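Local coordinates for protein alkylhalidase CmlS (Streptomyces venezuelae, PDB 3I3L) that is a flavin-dependent halogenase of chloramphenicol biosynthesis that carries covalently bound FAD, at residues 62-74 with 324-336. Numbering follows the deposited sequence.
Sequences VGESLLPGTMSIL and FSQGVHLASQSAV. With FAD (flavin-adenine dinucleotide), chain B.
Ser325 sets its CB 3.5 Å from the carbonyl O of Ser65, and both residues grip the same edge of the flavin. FAD N3 donates to Ser65 O at 2.6 Å, nearly straight at 165°, while FAD O4 accepts from Ser65 N and, weakly, from Ser325 OG; the hydroxyl of Ser65 is held instead by Lys91, Gln124 and Thr226. Next in the chain, Gln326 bends at its second torsion, which brings OE1 back to Leu67 CD1 at 3.4 Å, the methyl that also rests on Ser325 O. Val328 turns its backbone N to FAD O2 (2.8 Å) and its branched side chain to Leu66 CD2, the two crossing obliquely, so flavin and apolar packing share one residue. His329 carries its ring, CG anti to the backbone N (chi1 176°), beside the start of helix 68-76: Thr70 OG1 lies in the ring plane at the edge, 3.5 Å from ND1 in a weak hydrogen bond, and Gly69 backs the same edge, where any CB would strike CE1. Replacing this imidazole with an alanine is likely to leave Thr70 OG1 without its ring partner and open a gap beside Gly69. Ser332 folds OG back onto Val328 O, which its own N grips from the other face, and meets Thr70 CG2. Val336 CG2 closes the contact tip to tip with Ile73 CG2 (3.7 Å). Helix segments 68-74 and 327-336 run at 37°; loop residues Ser65 and Ser325 and the N-terminus of helix 327-347 hold the pyrimidine, the helix end facing O2 as in related flavin monooxygenases, where it probably stabilises negative charge at N1-C2=O2.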
loop_
_atom_site.group_PDB
_atom_site.type_symbol
_atom_site.label_atom_id
_atom_site.label_comp_id
_atom_site.label_asym_id
_atom_site.label_seq_id
_atom_site.Cartn_x
_atom_site.Cartn_y
_atom_site.Cartn_z
ATOM N N VAL A 62 -6.701 -12.266 10.267
ATOM C CA VAL A 62 -6.262 -11.013 10.807
ATOM C C VAL A 62 -5.996 -10.110 9.604
ATOM O O VAL A 62 -5.809 -10.617 8.484
ATOM C CB VAL A 62 -4.953 -11.203 11.651
ATOM C CG1 VAL A 62 -3.742 -11.449 10.728
ATOM C CG2 VAL A 62 -4.743 -9.998 12.593
ATOM N N GLY A 63 -6.022 -8.795 9.831
ATOM C CA GLY A 63 -5.701 -7.789 8.771
ATOM C C GLY A 63 -6.942 -6.993 8.473
ATOM O O GLY A 63 -7.510 -7.143 7.419
ATOM N N GLU A 64 -7.348 -6.166 9.417
ATOM C CA GLU A 64 -8.718 -5.709 9.501
ATOM C C GLU A 64 -8.989 -4.261 9.090
ATOM O O GLU A 64 -10.169 -3.858 8.961
ATOM C CB GLU A 64 -9.209 -5.960 10.914
ATOM C CG GLU A 64 -9.204 -7.472 11.220
ATOM C CD GLU A 64 -9.074 -7.775 12.693
ATOM O OE1 GLU A 64 -8.176 -7.194 13.364
ATOM O OE2 GLU A 64 -9.866 -8.624 13.170
ATOM N N SER A 65 -7.929 -3.476 8.892
ATOM C CA SER A 65 -8.130 -2.036 8.691
ATOM C C SER A 65 -7.827 -1.701 7.244
ATOM O O SER A 65 -6.685 -1.924 6.741
ATOM C CB SER A 65 -7.253 -1.218 9.657
ATOM O OG SER A 65 -7.386 0.172 9.478
ATOM N N LEU A 66 -8.857 -1.184 6.563
ATOM C CA LEU A 66 -8.795 -0.944 5.118
ATOM C C LEU A 66 -8.546 0.498 4.703
ATOM O O LEU A 66 -8.487 1.417 5.559
ATOM C CB LEU A 66 -10.070 -1.480 4.490
ATOM C CG LEU A 66 -10.423 -2.944 4.864
ATOM C CD1 LEU A 66 -11.591 -3.451 4.027
ATOM C CD2 LEU A 66 -9.170 -3.824 4.651
ATOM N N LEU A 67 -8.419 0.726 3.390
ATOM C CA LEU A 67 -8.040 2.071 2.895
ATOM C C LEU A 67 -9.026 2.552 1.825
ATOM O O LEU A 67 -9.716 1.741 1.161
ATOM C CB LEU A 67 -6.590 2.060 2.360
ATOM C CG LEU A 67 -5.454 1.874 3.401
ATOM C CD1 LEU A 67 -4.039 1.724 2.671
ATOM C CD2 LEU A 67 -5.400 3.045 4.453
ATOM N N PRO A 68 -9.122 3.856 1.664
ATOM C CA PRO A 68 -10.029 4.462 0.659
ATOM C C PRO A 68 -9.814 3.913 -0.733
ATOM O O PRO A 68 -10.790 3.752 -1.489
ATOM C CB PRO A 68 -9.638 5.958 0.687
ATOM C CG PRO A 68 -9.218 6.177 2.103
ATOM C CD PRO A 68 -8.491 4.873 2.509
ATOM N N GLY A 69 -8.548 3.644 -1.077
ATOM C CA GLY A 69 -8.202 3.172 -2.429
ATOM C C GLY A 69 -8.870 1.844 -2.760
ATOM O O GLY A 69 -9.224 1.580 -3.909
ATOM N N THR A 70 -9.034 1.002 -1.752
ATOM C CA THR A 70 -9.681 -0.292 -1.935
ATOM C C THR A 70 -11.206 -0.162 -2.046
ATOM O O THR A 70 -11.819 -0.914 -2.822
ATOM C CB THR A 70 -9.360 -1.241 -0.752
ATOM O OG1 THR A 70 -7.965 -1.576 -0.779
ATOM C CG2 THR A 70 -10.218 -2.517 -0.781
ATOM N N MET A 71 -11.808 0.780 -1.294
ATOM C CA MET A 71 -13.256 1.043 -1.418
ATOM C C MET A 71 -13.548 1.572 -2.815
ATOM O O MET A 71 -14.540 1.214 -3.405
ATOM C CB MET A 71 -13.771 2.055 -0.379
ATOM C CG MET A 71 -13.178 1.882 1.038
ATOM S SD MET A 71 -13.936 0.517 1.908
ATOM C CE MET A 71 -12.926 -0.805 1.468
ATOM N N SER A 72 -12.676 2.428 -3.323
ATOM C CA SER A 72 -12.822 2.943 -4.664
ATOM C C SER A 72 -12.886 1.775 -5.666
ATOM O O SER A 72 -13.688 1.790 -6.593
ATOM C CB SER A 72 -11.667 3.870 -4.984
ATOM O OG SER A 72 -11.705 4.211 -6.329
ATOM N N ILE A 73 -12.041 0.765 -5.471
ATOM C CA ILE A 73 -11.962 -0.330 -6.408
ATOM C C ILE A 73 -13.225 -1.156 -6.325
ATOM O O ILE A 73 -13.835 -1.487 -7.342
ATOM C CB ILE A 73 -10.734 -1.242 -6.158
ATOM C CG1 ILE A 73 -9.438 -0.565 -6.658
ATOM C CG2 ILE A 73 -10.917 -2.623 -6.904
ATOM C CD1 ILE A 73 -8.164 -1.292 -6.238
ATOM N N LEU A 74 -13.621 -1.491 -5.109
ATOM C CA LEU A 74 -14.823 -2.249 -4.893
ATOM C C LEU A 74 -16.071 -1.488 -5.435
ATOM O O LEU A 74 -16.996 -2.080 -5.936
ATOM C CB LEU A 74 -14.980 -2.533 -3.395
ATOM C CG LEU A 74 -13.935 -3.495 -2.792
ATOM C CD1 LEU A 74 -14.183 -3.707 -1.308
ATOM C CD2 LEU A 74 -13.966 -4.797 -3.522
ATOM N N PHE A 324 1.128 0.830 8.225
ATOM C CA PHE A 324 0.198 1.678 7.461
ATOM C C PHE A 324 -0.946 0.920 6.801
ATOM O O PHE A 324 -1.584 1.422 5.907
ATOM C CB PHE A 324 0.966 2.541 6.462
ATOM C CG PHE A 324 1.989 3.451 7.142
ATOM C CD1 PHE A 324 1.578 4.585 7.843
ATOM C CD2 PHE A 324 3.346 3.131 7.126
ATOM C CE1 PHE A 324 2.513 5.442 8.505
ATOM C CE2 PHE A 324 4.290 3.965 7.747
ATOM C CZ PHE A 324 3.872 5.106 8.466
ATOM N N SER A 325 -1.228 -0.290 7.255
ATOM C CA SER A 325 -2.435 -1.005 6.780
ATOM C C SER A 325 -2.557 -1.057 5.249
ATOM O O SER A 325 -3.607 -0.778 4.712
ATOM C CB SER A 325 -3.691 -0.290 7.362
ATOM O OG SER A 325 -3.750 -0.425 8.778
ATOM N N GLN A 326 -1.468 -1.359 4.553
ATOM C CA GLN A 326 -1.414 -1.363 3.132
ATOM C C GLN A 326 -1.764 -2.736 2.508
ATOM O O GLN A 326 -1.811 -2.890 1.267
ATOM C CB GLN A 326 0.002 -0.993 2.672
ATOM C CG GLN A 326 0.468 0.393 3.119
ATOM C CD GLN A 326 0.146 1.498 2.104
ATOM O OE1 GLN A 326 -0.666 2.392 2.396
ATOM N NE2 GLN A 326 0.780 1.448 0.928
ATOM N N GLY A 327 -1.907 -3.749 3.344
ATOM C CA GLY A 327 -1.827 -5.132 2.821
ATOM C C GLY A 327 -2.994 -5.442 1.863
ATOM O O GLY A 327 -2.762 -5.928 0.784
ATOM N N VAL A 328 -4.229 -5.245 2.327
ATOM C CA VAL A 328 -5.416 -5.505 1.517
ATOM C C VAL A 328 -5.476 -4.577 0.317
ATOM O O VAL A 328 -5.886 -4.961 -0.770
ATOM C CB VAL A 328 -6.719 -5.427 2.348
ATOM C CG1 VAL A 328 -7.991 -5.596 1.402
ATOM C CG2 VAL A 328 -6.698 -6.497 3.420
ATOM N N HIS A 329 -5.038 -3.352 0.508
ATOM C CA HIS A 329 -4.938 -2.437 -0.612
ATOM C C HIS A 329 -4.001 -2.939 -1.719
ATOM O O HIS A 329 -4.326 -2.908 -2.920
ATOM C CB HIS A 329 -4.485 -1.029 -0.179
ATOM C CG HIS A 329 -4.303 -0.119 -1.346
ATOM N ND1 HIS A 329 -5.369 0.291 -2.130
ATOM C CD2 HIS A 329 -3.185 0.416 -1.907
ATOM C CE1 HIS A 329 -4.910 1.039 -3.118
ATOM N NE2 HIS A 329 -3.595 1.143 -2.994
ATOM N N LEU A 330 -2.820 -3.377 -1.349
ATOM C CA LEU A 330 -1.878 -3.901 -2.385
ATOM C C LEU A 330 -2.386 -5.213 -2.962
ATOM O O LEU A 330 -2.208 -5.465 -4.147
ATOM C CB LEU A 330 -0.508 -4.076 -1.805
ATOM C CG LEU A 330 0.237 -2.768 -1.510
ATOM C CD1 LEU A 330 1.566 -3.078 -0.858
ATOM C CD2 LEU A 330 0.478 -2.007 -2.826
ATOM N N ALA A 331 -3.072 -6.036 -2.165
ATOM C CA ALA A 331 -3.696 -7.241 -2.747
ATOM C C ALA A 331 -4.737 -6.827 -3.835
ATOM O O ALA A 331 -4.804 -7.431 -4.887
ATOM C CB ALA A 331 -4.409 -8.080 -1.663
ATOM N N SER A 332 -5.527 -5.791 -3.553
ATOM C CA SER A 332 -6.628 -5.357 -4.453
ATOM C C SER A 332 -6.074 -4.722 -5.677
ATOM O O SER A 332 -6.512 -5.015 -6.801
ATOM C CB SER A 332 -7.517 -4.349 -3.724
ATOM O OG SER A 332 -8.170 -5.036 -2.652
ATOM N N GLN A 333 -5.117 -3.847 -5.494
ATOM C CA GLN A 333 -4.528 -3.113 -6.604
ATOM C C GLN A 333 -3.785 -4.013 -7.530
ATOM O O GLN A 333 -3.887 -3.862 -8.749
ATOM C CB GLN A 333 -3.628 -2.015 -6.058
ATOM C CG GLN A 333 -2.536 -1.460 -6.976
ATOM C CD GLN A 333 -1.540 -0.515 -6.209
ATOM O OE1 GLN A 333 -2.002 0.330 -5.388
ATOM N NE2 GLN A 333 -0.175 -0.641 -6.487
ATOM N N SER A 334 -3.020 -4.961 -6.990
ATOM C CA SER A 334 -2.233 -5.835 -7.851
ATOM C C SER A 334 -3.192 -6.786 -8.552
ATOM O O SER A 334 -2.939 -7.198 -9.667
ATOM C CB SER A 334 -1.136 -6.610 -7.065
ATOM O OG SER A 334 -1.652 -7.591 -6.140
ATOM N N ALA A 335 -4.282 -7.155 -7.874
ATOM C CA ALA A 335 -5.267 -8.083 -8.452
ATOM C C ALA A 335 -5.901 -7.440 -9.665
ATOM O O ALA A 335 -5.977 -8.059 -10.732
ATOM C CB ALA A 335 -6.375 -8.461 -7.384
ATOM N N VAL A 336 -6.285 -6.166 -9.533
ATOM C CA VAL A 336 -6.826 -5.403 -10.659
ATOM C C VAL A 336 -5.801 -5.285 -11.749
ATOM O O VAL A 336 -6.150 -5.430 -12.949
ATOM C CB VAL A 336 -7.293 -3.995 -10.223
ATOM C CG1 VAL A 336 -7.410 -3.064 -11.424
ATOM C CG2 VAL A 336 -8.661 -4.085 -9.477
HETATM P PA FAD B . -4.917 -13.854 2.112
HETATM O O1A FAD B . -3.976 -14.659 2.978
HETATM O O2A FAD B . -5.817 -12.899 2.815
HETATM O O5B FAD B . -5.812 -14.903 1.238
HETATM C C5B FAD B . -5.203 -16.012 0.608
HETATM C C4B FAD B . -6.160 -17.224 0.532
HETATM O O4B FAD B . -5.485 -18.263 -0.216
HETATM C C3B FAD B . -6.485 -17.807 1.886
HETATM O O3B FAD B . -7.863 -17.759 2.100
HETATM C C2B FAD B . -6.002 -19.263 1.816
HETATM O O2B FAD B . -6.946 -20.135 2.354
HETATM C C1B FAD B . -5.831 -19.515 0.326
HETATM N N9A FAD B . -4.818 -20.468 -0.091
HETATM C C8A FAD B . -3.531 -20.559 0.350
HETATM N N7A FAD B . -2.915 -21.557 -0.320
HETATM C C5A FAD B . -3.814 -22.166 -1.128
HETATM C C6A FAD B . -3.707 -23.235 -1.999
HETATM N N6A FAD B . -2.560 -23.868 -2.165
HETATM N N1A FAD B . -4.813 -23.580 -2.727
HETATM C C2A FAD B . -6.012 -22.926 -2.582
HETATM N N3A FAD B . -6.094 -21.869 -1.729
HETATM C C4A FAD B . -5.014 -21.488 -1.011
HETATM N N1 FAD B . -3.725 -5.589 5.938
HETATM C C2 FAD B . -4.534 -4.465 5.915
HETATM O O2 FAD B . -4.924 -4.070 4.825
HETATM N N3 FAD B . -4.868 -3.802 7.066
HETATM C C4 FAD B . -4.412 -4.238 8.281
HETATM O O4 FAD B . -4.758 -3.616 9.337
HETATM C C4X FAD B . -3.569 -5.351 8.315
HETATM N N5 FAD B . -3.109 -5.823 9.513
HETATM C C5X FAD B . -2.367 -6.982 9.544
HETATM C C6 FAD B . -1.880 -7.468 10.766
HETATM C C7 FAD B . -1.073 -8.580 10.782
HETATM C C7M FAD B . -0.550 -9.140 12.082
HETATM C C8 FAD B . -0.808 -9.227 9.579
HETATM C C8M FAD B . -0.031 -10.482 9.559
HETATM C C9 FAD B . -1.248 -8.732 8.347
HETATM C C9A FAD B . -2.042 -7.595 8.365
HETATM N N10 FAD B . -2.518 -7.158 7.162
HETATM C C10 FAD B . -3.232 -6.021 7.119
HETATM C "C1'" FAD B . -1.981 -7.845 5.952
HETATM C "C2'" FAD B . -3.117 -8.391 5.121
HETATM O "O2'" FAD B . -3.930 -9.123 5.947
HETATM C "C3'" FAD B . -2.710 -9.192 3.913
HETATM O "O3'" FAD B . -1.932 -8.382 3.058
HETATM C "C4'" FAD B . -3.967 -9.660 3.108
HETATM O "O4'" FAD B . -4.711 -10.614 3.814
HETATM C "C5'" FAD B . -3.524 -10.324 1.811
HETATM O "O5'" FAD B . -4.635 -10.684 1.042
HETATM P P FAD B . -4.415 -11.900 0.058
HETATM O O1P FAD B . -3.113 -11.713 -0.689
HETATM O O2P FAD B . -5.689 -12.140 -0.744
HETATM O O3P FAD B . -4.047 -13.164 0.998
#